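Long-range contacts in autolysin E (Staphylococcus aureus, PDB 4PI9), which probably cleaves the glycan strands of bacterial cell-wall peptidoglycan as an endo-beta-N-acetylglucosaminidase, and binds a muramyl dipeptide in this crystal: residues 107-112 against 128-133; 180-185 against 192-197. One frame throughout, in Å; residues are numbered along the deposited sequence.

Interaction 1 of 2, residues 107-112 against 128-133; sequences VETGNG and YNFFGI. With 3LT ((4R)-4-[[(2S)-2-[[(2R)-2-[(2R,3S,4R,5R,6R)-5-acetamido-2-(hydroxymethyl)-3,6-bis(oxidanyl)oxan-4-yl]oxypropanoyl]amino]propanoyl]amino]-5-azanyl-5-oxidanylidene-pentanoic acid), chain L.
The methyl group of T109 presses obliquely on F130, its CG2 lying 3.6 Å from CD1 of the ring, and this pair forms the close, buried side of the contact. With chi1 at 66°, OG1 is turned back over the end of helix 98-109: it bonds to A105 O in the last turn and accepts the backbone N of G112 at 2.9 Å, an ST motif that fixes the threonine and hence the direction of its methyl. G110 ends the helix in a Schellman motif. On the loop side, N129 holds the facing chain in shape. Its OD1 takes F131 N at 3.3 Å in the carbonyl plane, an Asx turn, while ND2 reaches I133 O at 2.8 Å, so one flat amide clasps both arms of the bend. F131, whose CB points away from 107-112, meets H104 edge-to-face with its ring.

The other flank opens toward solvent: E108 is exposed, though its aliphatic part lies close along the loop backbone, CB 3.4 Å from F130 O, a buried carbonyl oxygen with no polar partner in the model, and CG 3.3 Å from G132 N. A bend at chi2 (63°) then carries the carboxylate over G132, with OE2 3.8 Å from its CA; with no side chain there, the backbone can pass beneath the acid. Beyond it, G132 O faces the bound muramyl dipeptide, and a sulfate sits near E108. A glutamate at the end of a helix, bordering the saccharide cleft beside a beta hairpin and its following loop, is consistent with the lysozyme-like fold.

Interaction 2 of 2, residues 180-185 against 192-197; sequences YQMRWN and HQYASD. With 3LT ((4R)-4-[[(2S)-2-[[(2R)-2-[(2R,3S,4R,5R,6R)-5-acetamido-2-(hydroxymethyl)-3,6-bis(oxidanyl)oxan-4-yl]oxypropanoyl]amino]propanoyl]amino]-5-azanyl-5-oxidanylidene-pentanoic acid), chain L; SO4 (sulfate ion), chain B.
The loop meets the last turn of helix 179-184 with R183 and Q193 only 5.0 Å apart at their CA atoms, and Y194 N donates to M182 O at 2.9 Å. R183 then spans the contact: CG is anti to the backbone N, and the turn at chi2 (56°) brings the guanidinium back to the loop. There it is layered between A195 O over one face and the W184 ring over the other. R183 NE gives D197 O a nearly straight bond of 2.9 Å in the guanidinium plane, although it approaches that carbonyl from above, 53° out of plane; NH2 also bonds to Q25. The extended Q193 lies across R183 O, CG 3.1 Å away, its OE1 held by Q18 and A190.

So fastened, the loop forms a wall of the ligand cleft in this lysozyme-clan domain. Y194 O accepts NAK of the muramyl dipeptide at 2.9 Å, and the acetamido methyl CAN stands 3.6 Å above the centre of the tyrosine ring, a CH-pi arrangement. M182 runs beside that tyrosine, CE 3.6 Å from CD2. Farther along, S196 N binds a sulfate oxygen, O2, at 3.2 Å, while D197 pairs with K203.

How the interactions relate
After an N-terminal part of four helices and a two-stranded hairpin, the chain runs through helix 98-109, makes the hairpin of strands 120-122 and 125-127, and returns in 128-133, where interaction 1 closes that excursion against the helix end. After three more helices comes helix 179-184, and interaction 2 closes the short connection that follows it before helix 200-215 begins. The two closures follow in series, neither nesting nor crossing, with centres about 16 Å apart on opposite sides of the chain's centre. They nevertheless join: the hydroxyl of Y194 probably hydrogen-bonds to F131 O and packs on I133. Both touch the muramyl dipeptide, and M182, R183 and A195 tie interaction 2 to helix 200-215.

Interaction 1 of 2, residues 107-112 against 128-133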
ATOM      1  N   VAL A 107      -0.668  -6.648   5.196  1.00 19.93           N
ATOM      2  CA  VAL A 107      -1.666  -7.120   4.221  1.00 21.94           C
ATOM      3  C   VAL A 107      -0.978  -7.818   3.071  1.00 22.09           C
ATOM      4  O   VAL A 107      -1.349  -8.980   2.743  1.00 25.79           O
ATOM      5  CB  VAL A 107      -2.578  -5.980   3.758  1.00 21.27           C
ATOM      6  CG1 VAL A 107      -3.539  -6.513   2.681  1.00 25.00           C
ATOM      7  CG2 VAL A 107      -3.416  -5.517   4.926  1.00 21.28           C
ATOM      8  N   GLU A 108       0.034  -7.186   2.488  1.00 21.59           N
ATOM      9  CA  GLU A 108       0.687  -7.708   1.292  1.00 23.34           C
ATOM     10  C   GLU A 108       1.442  -9.006   1.512  1.00 24.92           C
ATOM     11  O   GLU A 108       1.428  -9.875   0.617  1.00 30.88           O
ATOM     12  CB  GLU A 108       1.651  -6.668   0.741  1.00 26.81           C
ATOM     13  CG  GLU A 108       2.242  -6.994  -0.593  1.00 33.72           C
ATOM     14  CD  GLU A 108       1.174  -7.074  -1.684  1.00 39.28           C
ATOM     15  OE1 GLU A 108       0.327  -6.135  -1.757  1.00 41.78           O
ATOM     16  OE2 GLU A 108       1.208  -8.043  -2.471  1.00 45.66           O
ATOM     17  N   THR A 109       2.084  -9.158   2.659  1.00 23.30           N
ATOM     18  CA  THR A 109       2.925 -10.347   2.926  1.00 24.64           C
ATOM     19  C   THR A 109       2.157 -11.475   3.626  1.00 24.86           C
ATOM     20  O   THR A 109       2.754 -12.497   4.045  1.00 26.77           O
ATOM     21  CB  THR A 109       4.145  -9.979   3.804  1.00 24.40           C
ATOM     22  OG1 THR A 109       3.671  -9.596   5.090  1.00 22.87           O
ATOM     23  CG2 THR A 109       5.037  -8.904   3.152  1.00 25.83           C
ATOM     24  N   GLY A 110       0.870 -11.310   3.864  1.00 23.17           N
ATOM     25  CA  GLY A 110       0.092 -12.304   4.628  1.00 25.64           C
ATOM     26  C   GLY A 110       0.528 -12.429   6.067  1.00 26.22           C
ATOM     27  O   GLY A 110       0.878 -13.503   6.556  1.00 27.28           O
ATOM     28  N   ASN A 111       0.557 -11.284   6.754  1.00 23.83           N
ATOM     29  CA  ASN A 111       1.039 -11.214   8.113  1.00 25.84           C
ATOM     30  C   ASN A 111       2.466 -11.687   8.239  1.00 24.05           C
ATOM     31  O   ASN A 111       2.792 -12.270   9.263  1.00 27.29           O
ATOM     32  CB  ASN A 111       0.190 -12.014   9.093  1.00 27.21           C
ATOM     33  CG  ASN A 111      -1.026 -11.282   9.568  1.00 33.17           C
ATOM     34  OD1 ASN A 111      -2.013 -11.914   9.937  1.00 44.82           O
ATOM     35  ND2 ASN A 111      -0.993  -9.977   9.550  1.00 35.27           N
ATOM     36  N   GLY A 112       3.291 -11.442   7.228  1.00 21.88           N
ATOM     37  CA  GLY A 112       4.714 -11.802   7.190  1.00 24.23           C
ATOM     38  C   GLY A 112       5.040 -13.274   6.969  1.00 25.98           C
ATOM     39  O   GLY A 112       6.198 -13.695   7.004  1.00 26.50           O
ATOM     40  N   TYR A 128      13.599  -9.309  -2.062  1.00 26.63           N
ATOM     41  CA  TYR A 128      12.452  -9.245  -1.186  1.00 23.10           C
ATOM     42  C   TYR A 128      11.580  -8.037  -1.642  1.00 19.45           C
ATOM     43  O   TYR A 128      12.115  -7.071  -2.203  1.00 23.90           O
ATOM     44  CB  TYR A 128      12.940  -8.996   0.268  1.00 22.32           C
ATOM     45  CG  TYR A 128      13.763 -10.140   0.806  1.00 22.87           C
ATOM     46  CD1 TYR A 128      15.133 -10.171   0.570  1.00 24.51           C
ATOM     47  CD2 TYR A 128      13.149 -11.174   1.466  1.00 22.61           C
ATOM     48  CE1 TYR A 128      15.890 -11.254   1.029  1.00 23.33           C
ATOM     49  CE2 TYR A 128      13.903 -12.261   1.937  1.00 23.75           C
ATOM     50  CZ  TYR A 128      15.256 -12.259   1.684  1.00 21.17           C
ATOM     51  OH  TYR A 128      15.955 -13.377   2.180  1.00 26.49           O
ATOM     52  N   ASN A 129      10.303  -8.169  -1.368  1.00 22.40           N
ATOM     53  CA  ASN A 129       9.304  -7.106  -1.706  1.00 21.18           C
ATOM     54  C   ASN A 129       8.123  -7.245  -0.803  1.00 21.37           C
ATOM     55  O   ASN A 129       7.430  -8.228  -0.839  1.00 20.47           O
ATOM     56  CB  ASN A 129       8.904  -7.320  -3.175  1.00 22.16           C
ATOM     57  CG  ASN A 129       8.090  -6.185  -3.763  1.00 23.92           C
ATOM     58  OD1 ASN A 129       7.357  -5.469  -3.078  1.00 21.51           O
ATOM     59  ND2 ASN A 129       8.165  -6.083  -5.069  1.00 24.01           N
ATOM     60  N   PHE A 130       7.895  -6.237   0.079  1.00 20.04           N
ATOM     61  CA  PHE A 130       6.822  -6.366   1.058  1.00 18.41           C
ATOM     62  C   PHE A 130       5.643  -5.429   0.786  1.00 18.26           C
ATOM     63  O   PHE A 130       4.703  -5.412   1.557  1.00 18.18           O
ATOM     64  CB  PHE A 130       7.346  -6.074   2.482  1.00 18.61           C
ATOM     65  CG  PHE A 130       8.512  -6.975   2.921  1.00 20.93           C
ATOM     66  CD1 PHE A 130       8.528  -8.304   2.587  1.00 21.34           C
ATOM     67  CD2 PHE A 130       9.504  -6.487   3.741  1.00 20.70           C
ATOM     68  CE1 PHE A 130       9.554  -9.125   3.016  1.00 22.34           C
ATOM     69  CE2 PHE A 130      10.522  -7.292   4.176  1.00 22.12           C
ATOM     70  CZ  PHE A 130      10.562  -8.615   3.782  1.00 21.57           C
ATOM     71  N   PHE A 131       5.646  -4.800  -0.379  1.00 19.23           N
ATOM     72  CA  PHE A 131       4.606  -3.796  -0.650  1.00 17.85           C
ATOM     73  C   PHE A 131       3.951  -3.949  -2.025  1.00 19.63           C
ATOM     74  O   PHE A 131       3.306  -3.013  -2.471  1.00 18.20           O
ATOM     75  CB  PHE A 131       5.179  -2.400  -0.456  1.00 18.45           C
ATOM     76  CG  PHE A 131       5.709  -2.171   0.939  1.00 16.24           C
ATOM     77  CD1 PHE A 131       4.852  -1.815   1.999  1.00 16.54           C
ATOM     78  CD2 PHE A 131       7.049  -2.309   1.174  1.00 17.95           C
ATOM     79  CE1 PHE A 131       5.367  -1.616   3.282  1.00 18.11           C
ATOM     80  CE2 PHE A 131       7.559  -2.096   2.411  1.00 17.86           C
ATOM     81  CZ  PHE A 131       6.730  -1.817   3.480  1.00 17.25           C
ATOM     82  N   GLY A 132       4.089  -5.113  -2.658  1.00 19.83           N
ATOM     83  CA  GLY A 132       3.430  -5.314  -3.980  1.00 21.10           C
ATOM     84  C   GLY A 132       3.873  -4.353  -5.064  1.00 20.68           C
ATOM     85  O   GLY A 132       3.019  -3.847  -5.846  1.00 20.77           O
ATOM     86  N   ILE A 133       5.163  -4.028  -5.107  1.00 19.14           N
ATOM     87  CA  ILE A 133       5.702  -3.017  -5.971  1.00 19.15           C
ATOM     88  C   ILE A 133       6.265  -3.686  -7.210  1.00 22.01           C
ATOM     89  O   ILE A 133       7.250  -4.459  -7.149  1.00 25.28           O
ATOM     90  CB  ILE A 133       6.807  -2.148  -5.312  1.00 19.98           C
ATOM     91  CG1 ILE A 133       6.246  -1.422  -4.103  1.00 18.26           C
ATOM     92  CG2 ILE A 133       7.397  -1.160  -6.273  1.00 21.09           C
ATOM     93  CD1 ILE A 133       7.275  -0.858  -3.135  1.00 19.13           C
TER
HETATM   94  CAA 3LT L 311      -0.317  -3.095  -9.543  1.00 27.92           C
HETATM   95  CAJ 3LT L 311       0.887  -2.148  -9.790  1.00 22.22           C
HETATM   96  CAI 3LT L 311       0.407  -1.054 -10.803  1.00 23.42           C
HETATM   97  CAG 3LT L 311      -0.082  -1.743 -12.089  1.00 29.24           C
HETATM   98  CAD 3LT L 311      -1.147  -2.814 -11.742  1.00 31.51           C
HETATM   99  CAE 3LT L 311      -1.705  -3.600 -12.954  1.00 35.54           C
HETATM  100  CAL 3LT L 311       2.489  -1.344  -8.057  1.00 22.74           C
HETATM  101  CAN 3LT L 311       2.646  -0.540  -6.799  1.00 22.37           C
HETATM  102  CAP 3LT L 311       1.517   1.038 -10.405  1.00 19.74           C
HETATM  103  CAR 3LT L 311       2.925   1.452 -10.103  1.00 21.91           C
HETATM  104  CAQ 3LT L 311       0.780   2.169 -11.149  1.00 20.60           C
HETATM  105  OAB 3LT L 311       0.040  -3.996  -8.563  1.00 32.14           O
HETATM  106  OAO 3LT L 311       1.444  -0.168 -11.147  1.00 21.72           O
HETATM  107  OAH 3LT L 311      -0.658  -0.730 -12.950  1.00 29.64           O
HETATM  108  OAC 3LT L 311      -0.596  -3.761 -10.794  1.00 31.62           O
HETATM  109  OAF 3LT L 311      -0.485  -3.964 -13.678  1.00 41.22           O
HETATM  110  OAM 3LT L 311       3.484  -1.764  -8.634  1.00 23.70           O
HETATM  111  OAS 3LT L 311       3.138   2.339  -9.283  1.00 21.39           O
HETATM  112  NAK 3LT L 311       1.251  -1.468  -8.535  1.00 21.84           N
HETATM  113  NAT 3LT L 311       3.909   0.799 -10.741  1.00 23.63           N
HETATM  114  CAU 3LT L 311       5.339   1.085 -10.436  1.00 28.99           C
HETATM  115  CAW 3LT L 311       6.142   1.959 -11.426  1.00 37.97           C
HETATM  116  CAV 3LT L 311       6.050  -0.269 -10.204  1.00 30.56           C
HETATM  117  OAX 3LT L 311       6.699   3.072 -10.715  1.00 41.27           O
HETATM  118  C   3LT L 311       7.059   2.091 -14.373  1.00 54.23           C
HETATM  119  N   3LT L 311       5.348   2.460 -12.567  1.00 46.07           N
HETATM  120  O   3LT L 311       7.472   1.488 -15.362  1.00 63.58           O
HETATM  121  NBH 3LT L 311       7.738   3.119 -13.842  1.00 56.30           N
HETATM  122  CA  3LT L 311       5.666   1.699 -13.768  1.00 52.59           C
HETATM  123  CB  3LT L 311       5.531   0.160 -13.490  1.00 51.84           C
HETATM  124  CD  3LT L 311       3.824  -1.722 -13.521  1.00 57.62           C
HETATM  125  CG  3LT L 311       4.256  -0.380 -14.141  1.00 52.74           C
HETATM  126  OE2 3LT L 311       4.022  -2.008 -12.317  1.00 45.59           O
HETATM  127  OE1 3LT L 311       3.311  -2.520 -14.341  1.00 73.35           O

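Interaction 2 of 2, residues 180-185 against 192-197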
ATOM      1  N   TYR A 180      -7.269   6.114  -0.178  1.00 14.87           N
ATOM      2  CA  TYR A 180      -8.250   6.260  -1.227  1.00 14.71           C
ATOM      3  C   TYR A 180      -7.602   6.832  -2.507  1.00 13.52           C
ATOM      4  O   TYR A 180      -7.900   6.371  -3.592  1.00 15.37           O
ATOM      5  CB  TYR A 180      -9.367   7.202  -0.773  1.00 15.49           C
ATOM      6  CG  TYR A 180     -10.500   7.299  -1.775  1.00 16.52           C
ATOM      7  CD1 TYR A 180     -11.484   6.285  -1.844  1.00 17.40           C
ATOM      8  CD2 TYR A 180     -10.574   8.326  -2.725  1.00 18.45           C
ATOM      9  CE1 TYR A 180     -12.506   6.321  -2.770  1.00 18.32           C
ATOM     10  CE2 TYR A 180     -11.582   8.339  -3.667  1.00 18.95           C
ATOM     11  CZ  TYR A 180     -12.560   7.355  -3.677  1.00 20.28           C
ATOM     12  OH  TYR A 180     -13.546   7.330  -4.639  1.00 21.52           O
ATOM     13  N   GLN A 181      -6.759   7.846  -2.336  1.00 13.84           N
ATOM     14  CA  GLN A 181      -6.091   8.449  -3.517  1.00 13.68           C
ATOM     15  C   GLN A 181      -5.091   7.500  -4.160  1.00 14.46           C
ATOM     16  O   GLN A 181      -4.954   7.468  -5.372  1.00 14.69           O
ATOM     17  CB  GLN A 181      -5.380   9.759  -3.160  1.00 14.11           C
ATOM     18  CG  GLN A 181      -6.294  10.905  -2.746  1.00 14.75           C
ATOM     19  CD  GLN A 181      -5.547  12.095  -2.326  1.00 17.55           C
ATOM     20  OE1 GLN A 181      -4.694  12.013  -1.482  1.00 17.84           O
ATOM     21  NE2 GLN A 181      -5.859  13.243  -2.935  1.00 21.62           N
ATOM     22  N   MET A 182      -4.385   6.750  -3.312  1.00 13.16           N
ATOM     23  CA  MET A 182      -3.446   5.696  -3.834  1.00 13.37           C
ATOM     24  C   MET A 182      -4.184   4.691  -4.676  1.00 14.31           C
ATOM     25  O   MET A 182      -3.686   4.244  -5.716  1.00 14.32           O
ATOM     26  CB  MET A 182      -2.734   5.025  -2.666  1.00 12.55           C
ATOM     27  CG  MET A 182      -1.729   5.966  -2.016  1.00 14.13           C
ATOM     28  SD  MET A 182      -0.890   5.216  -0.587  1.00 14.47           S
ATOM     29  CE  MET A 182       0.171   4.032  -1.362  1.00 14.99           C
ATOM     30  N   ARG A 183      -5.405   4.296  -4.250  1.00 13.56           N
ATOM     31  CA  ARG A 183      -6.131   3.264  -4.934  1.00 14.06           C
ATOM     32  C   ARG A 183      -6.950   3.717  -6.128  1.00 13.54           C
ATOM     33  O   ARG A 183      -7.049   3.016  -7.095  1.00 14.25           O
ATOM     34  CB  ARG A 183      -7.084   2.557  -3.956  1.00 13.29           C
ATOM     35  CG  ARG A 183      -7.901   1.462  -4.509  1.00 14.39           C
ATOM     36  CD  ARG A 183      -7.163   0.346  -5.172  1.00 14.29           C
ATOM     37  NE  ARG A 183      -7.998  -0.663  -5.778  1.00 15.30           N
ATOM     38  CZ  ARG A 183      -8.585  -0.533  -6.969  1.00 16.52           C
ATOM     39  NH1 ARG A 183      -8.486   0.583  -7.658  1.00 16.48           N
ATOM     40  NH2 ARG A 183      -9.296  -1.533  -7.502  1.00 18.11           N
ATOM     41  N   TRP A 184      -7.597   4.873  -5.996  1.00 13.81           N
ATOM     42  CA  TRP A 184      -8.575   5.311  -6.967  1.00 13.75           C
ATOM     43  C   TRP A 184      -8.210   6.612  -7.701  1.00 15.43           C
ATOM     44  O   TRP A 184      -9.014   7.086  -8.555  1.00 16.07           O
ATOM     45  CB  TRP A 184      -9.950   5.530  -6.270  1.00 15.32           C
ATOM     46  CG  TRP A 184     -10.517   4.297  -5.647  1.00 15.51           C
ATOM     47  CD1 TRP A 184     -10.611   4.033  -4.311  1.00 17.00           C
ATOM     48  CD2 TRP A 184     -11.032   3.156  -6.323  1.00 16.90           C
ATOM     49  NE1 TRP A 184     -11.153   2.787  -4.100  1.00 17.05           N
ATOM     50  CE2 TRP A 184     -11.398   2.206  -5.312  1.00 17.30           C
ATOM     51  CE3 TRP A 184     -11.197   2.812  -7.661  1.00 17.12           C
ATOM     52  CZ2 TRP A 184     -11.972   0.978  -5.639  1.00 17.10           C
ATOM     53  CZ3 TRP A 184     -11.742   1.577  -7.987  1.00 17.60           C
ATOM     54  CH2 TRP A 184     -12.145   0.674  -6.963  1.00 17.62           C
ATOM     55  N   ASN A 185      -7.057   7.222  -7.339  1.00 14.42           N
ATOM     56  CA  ASN A 185      -6.477   8.423  -7.985  1.00 14.97           C
ATOM     57  C   ASN A 185      -7.563   9.307  -8.624  1.00 15.33           C
ATOM     58  O   ASN A 185      -7.571   9.479  -9.855  1.00 15.07           O
ATOM     59  CB  ASN A 185      -5.445   8.020  -9.034  1.00 14.53           C
ATOM     60  CG  ASN A 185      -4.582   9.159  -9.451  1.00 15.09           C
ATOM     61  OD1 ASN A 185      -4.571  10.199  -8.811  1.00 18.91           O
ATOM     62  ND2 ASN A 185      -3.796   8.943 -10.467  1.00 17.19           N
ATOM     63  N   HIS A 192      -2.191   5.219 -12.587  1.00 17.43           N
ATOM     64  CA  HIS A 192      -1.296   5.295 -11.458  1.00 16.83           C
ATOM     65  C   HIS A 192      -1.991   4.905 -10.158  1.00 17.31           C
ATOM     66  O   HIS A 192      -1.865   5.600  -9.143  1.00 17.45           O
ATOM     67  CB  HIS A 192      -0.648   6.656 -11.314  1.00 18.05           C
ATOM     68  CG  HIS A 192       0.631   6.603 -10.565  1.00 18.54           C
ATOM     69  ND1 HIS A 192       0.751   7.022  -9.260  1.00 19.11           N
ATOM     70  CD2 HIS A 192       1.826   6.059 -10.904  1.00 20.73           C
ATOM     71  CE1 HIS A 192       1.991   6.826  -8.855  1.00 19.48           C
ATOM     72  NE2 HIS A 192       2.656   6.193  -9.816  1.00 23.18           N
ATOM     73  N   GLN A 193      -2.636   3.743 -10.204  1.00 15.93           N
ATOM     74  CA  GLN A 193      -3.313   3.171  -9.041  1.00 15.43           C
ATOM     75  C   GLN A 193      -2.506   2.038  -8.445  1.00 15.42           C
ATOM     76  O   GLN A 193      -1.922   1.216  -9.145  1.00 16.05           O
ATOM     77  CB  GLN A 193      -4.699   2.707  -9.447  1.00 14.66           C
ATOM     78  CG  GLN A 193      -5.552   3.936  -9.659  1.00 15.87           C
ATOM     79  CD  GLN A 193      -6.976   3.819 -10.138  1.00 16.13           C
ATOM     80  OE1 GLN A 193      -7.609   4.888 -10.235  1.00 16.02           O
ATOM     81  NE2 GLN A 193      -7.470   2.655 -10.460  1.00 17.04           N
ATOM     82  N   TYR A 194      -2.514   1.970  -7.099  1.00 15.42           N
ATOM     83  CA  TYR A 194      -1.537   1.121  -6.410  1.00 16.48           C
ATOM     84  C   TYR A 194      -1.806  -0.342  -6.595  1.00 16.16           C
ATOM     85  O   TYR A 194      -0.850  -1.160  -6.616  1.00 17.86           O
ATOM     86  CB  TYR A 194      -1.451   1.490  -4.931  1.00 17.24           C
ATOM     87  CG  TYR A 194      -0.143   1.037  -4.307  1.00 15.65           C
ATOM     88  CD1 TYR A 194      -0.010  -0.278  -3.908  1.00 17.09           C
ATOM     89  CD2 TYR A 194       0.900   1.898  -4.143  1.00 14.16           C
ATOM     90  CE1 TYR A 194       1.188  -0.745  -3.397  1.00 15.48           C
ATOM     91  CE2 TYR A 194       2.093   1.441  -3.592  1.00 16.32           C
ATOM     92  CZ  TYR A 194       2.199   0.124  -3.257  1.00 15.81           C
ATOM     93  OH  TYR A 194       3.426  -0.286  -2.736  1.00 19.40           O
ATOM     94  N   ALA A 195      -3.082  -0.722  -6.666  1.00 15.84           N
ATOM     95  CA  ALA A 195      -3.482  -2.116  -6.707  1.00 18.10           C
ATOM     96  C   ALA A 195      -4.757  -2.291  -7.470  1.00 18.24           C
ATOM     97  O   ALA A 195      -5.544  -1.338  -7.639  1.00 18.60           O
ATOM     98  CB  ALA A 195      -3.670  -2.618  -5.280  1.00 18.81           C
ATOM     99  N   SER A 196      -4.967  -3.524  -7.949  1.00 18.74           N
ATOM    100  CA  SER A 196      -6.190  -3.948  -8.582  1.00 18.65           C
ATOM    101  C   SER A 196      -7.303  -4.439  -7.634  1.00 17.85           C
ATOM    102  O   SER A 196      -8.496  -4.301  -7.958  1.00 17.51           O
ATOM    103  CB  SER A 196      -5.879  -5.049  -9.588  0.60 20.11           C
ATOM    104  OG  SER A 196      -4.969  -4.587 -10.588  0.60 21.37           O
ATOM    105  N   ASP A 197      -6.948  -4.921  -6.437  1.00 17.52           N
ATOM    106  CA  ASP A 197      -7.961  -5.336  -5.477  1.00 18.26           C
ATOM    107  C   ASP A 197      -8.832  -4.170  -5.064  1.00 17.04           C
ATOM    108  O   ASP A 197      -8.359  -3.194  -4.498  1.00 16.93           O
ATOM    109  CB  ASP A 197      -7.262  -5.956  -4.293  1.00 19.61           C
ATOM    110  CG  ASP A 197      -8.194  -6.457  -3.204  1.00 19.76           C
ATOM    111  OD1 ASP A 197      -9.437  -6.400  -3.302  1.00 21.55           O
ATOM    112  OD2 ASP A 197      -7.598  -6.897  -2.185  1.00 24.53           O
TER
HETATM  113  CAA 3LT L 311      -0.317  -3.095  -9.543  1.00 27.92           C
HETATM  114  CAJ 3LT L 311       0.887  -2.148  -9.790  1.00 22.22           C
HETATM  115  CAI 3LT L 311       0.407  -1.054 -10.803  1.00 23.42           C
HETATM  116  CAG 3LT L 311      -0.082  -1.743 -12.089  1.00 29.24           C
HETATM  117  CAD 3LT L 311      -1.147  -2.814 -11.742  1.00 31.51           C
HETATM  118  CAE 3LT L 311      -1.705  -3.600 -12.954  1.00 35.54           C
HETATM  119  CAL 3LT L 311       2.489  -1.344  -8.057  1.00 22.74           C
HETATM  120  CAN 3LT L 311       2.646  -0.540  -6.799  1.00 22.37           C
HETATM  121  CAP 3LT L 311       1.517   1.038 -10.405  1.00 19.74           C
HETATM  122  CAR 3LT L 311       2.925   1.452 -10.103  1.00 21.91           C
HETATM  123  CAQ 3LT L 311       0.780   2.169 -11.149  1.00 20.60           C
HETATM  124  OAB 3LT L 311       0.040  -3.996  -8.563  1.00 32.14           O
HETATM  125  OAO 3LT L 311       1.444  -0.168 -11.147  1.00 21.72           O
HETATM  126  OAH 3LT L 311      -0.658  -0.730 -12.950  1.00 29.64           O
HETATM  127  OAC 3LT L 311      -0.596  -3.761 -10.794  1.00 31.62           O
HETATM  128  OAF 3LT L 311      -0.485  -3.964 -13.678  1.00 41.22           O
HETATM  129  OAM 3LT L 311       3.484  -1.764  -8.634  1.00 23.70           O
HETATM  130  OAS 3LT L 311       3.138   2.339  -9.283  1.00 21.39           O
HETATM  131  NAK 3LT L 311       1.251  -1.468  -8.535  1.00 21.84           N
HETATM  132  NAT 3LT L 311       3.909   0.799 -10.741  1.00 23.63           N
HETATM  133  CAU 3LT L 311       5.339   1.085 -10.436  1.00 28.99           C
HETATM  134  CAW 3LT L 311       6.142   1.959 -11.426  1.00 37.97           C
HETATM  135  CAV 3LT L 311       6.050  -0.269 -10.204  1.00 30.56           C
HETATM  136  OAX 3LT L 311       6.699   3.072 -10.715  1.00 41.27           O
HETATM  137  C   3LT L 311       7.059   2.091 -14.373  1.00 54.23           C
HETATM  138  N   3LT L 311       5.348   2.460 -12.567  1.00 46.07           N
HETATM  139  O   3LT L 311       7.472   1.488 -15.362  1.00 63.58           O
HETATM  140  NBH 3LT L 311       7.738   3.119 -13.842  1.00 56.30           N
HETATM  141  CA  3LT L 311       5.666   1.699 -13.768  1.00 52.59           C
HETATM  142  CB  3LT L 311       5.531   0.160 -13.490  1.00 51.84           C
HETATM  143  CD  3LT L 311       3.824  -1.722 -13.521  1.00 57.62           C
HETATM  144  CG  3LT L 311       4.256  -0.380 -14.141  1.00 52.74           C
HETATM  145  OE2 3LT L 311       4.022  -2.008 -12.317  1.00 45.59           O
HETATM  146  OE1 3LT L 311       3.311  -2.520 -14.341  1.00 73.35           O
HETATM  147  S   SO4 B 301      -2.447  -6.038  -6.829  0.60 47.91           S
HETATM  148  O1  SO4 B 301      -1.536  -5.557  -5.736  0.60 45.37           O
HETATM  149  O2  SO4 B 301      -2.242  -5.230  -8.083  0.60 28.49           O
HETATM  150  O3  SO4 B 301      -3.869  -6.139  -6.253  0.60 34.27           O
HETATM  151  O4  SO4 B 301      -1.910  -7.410  -7.210  0.60 45.01           O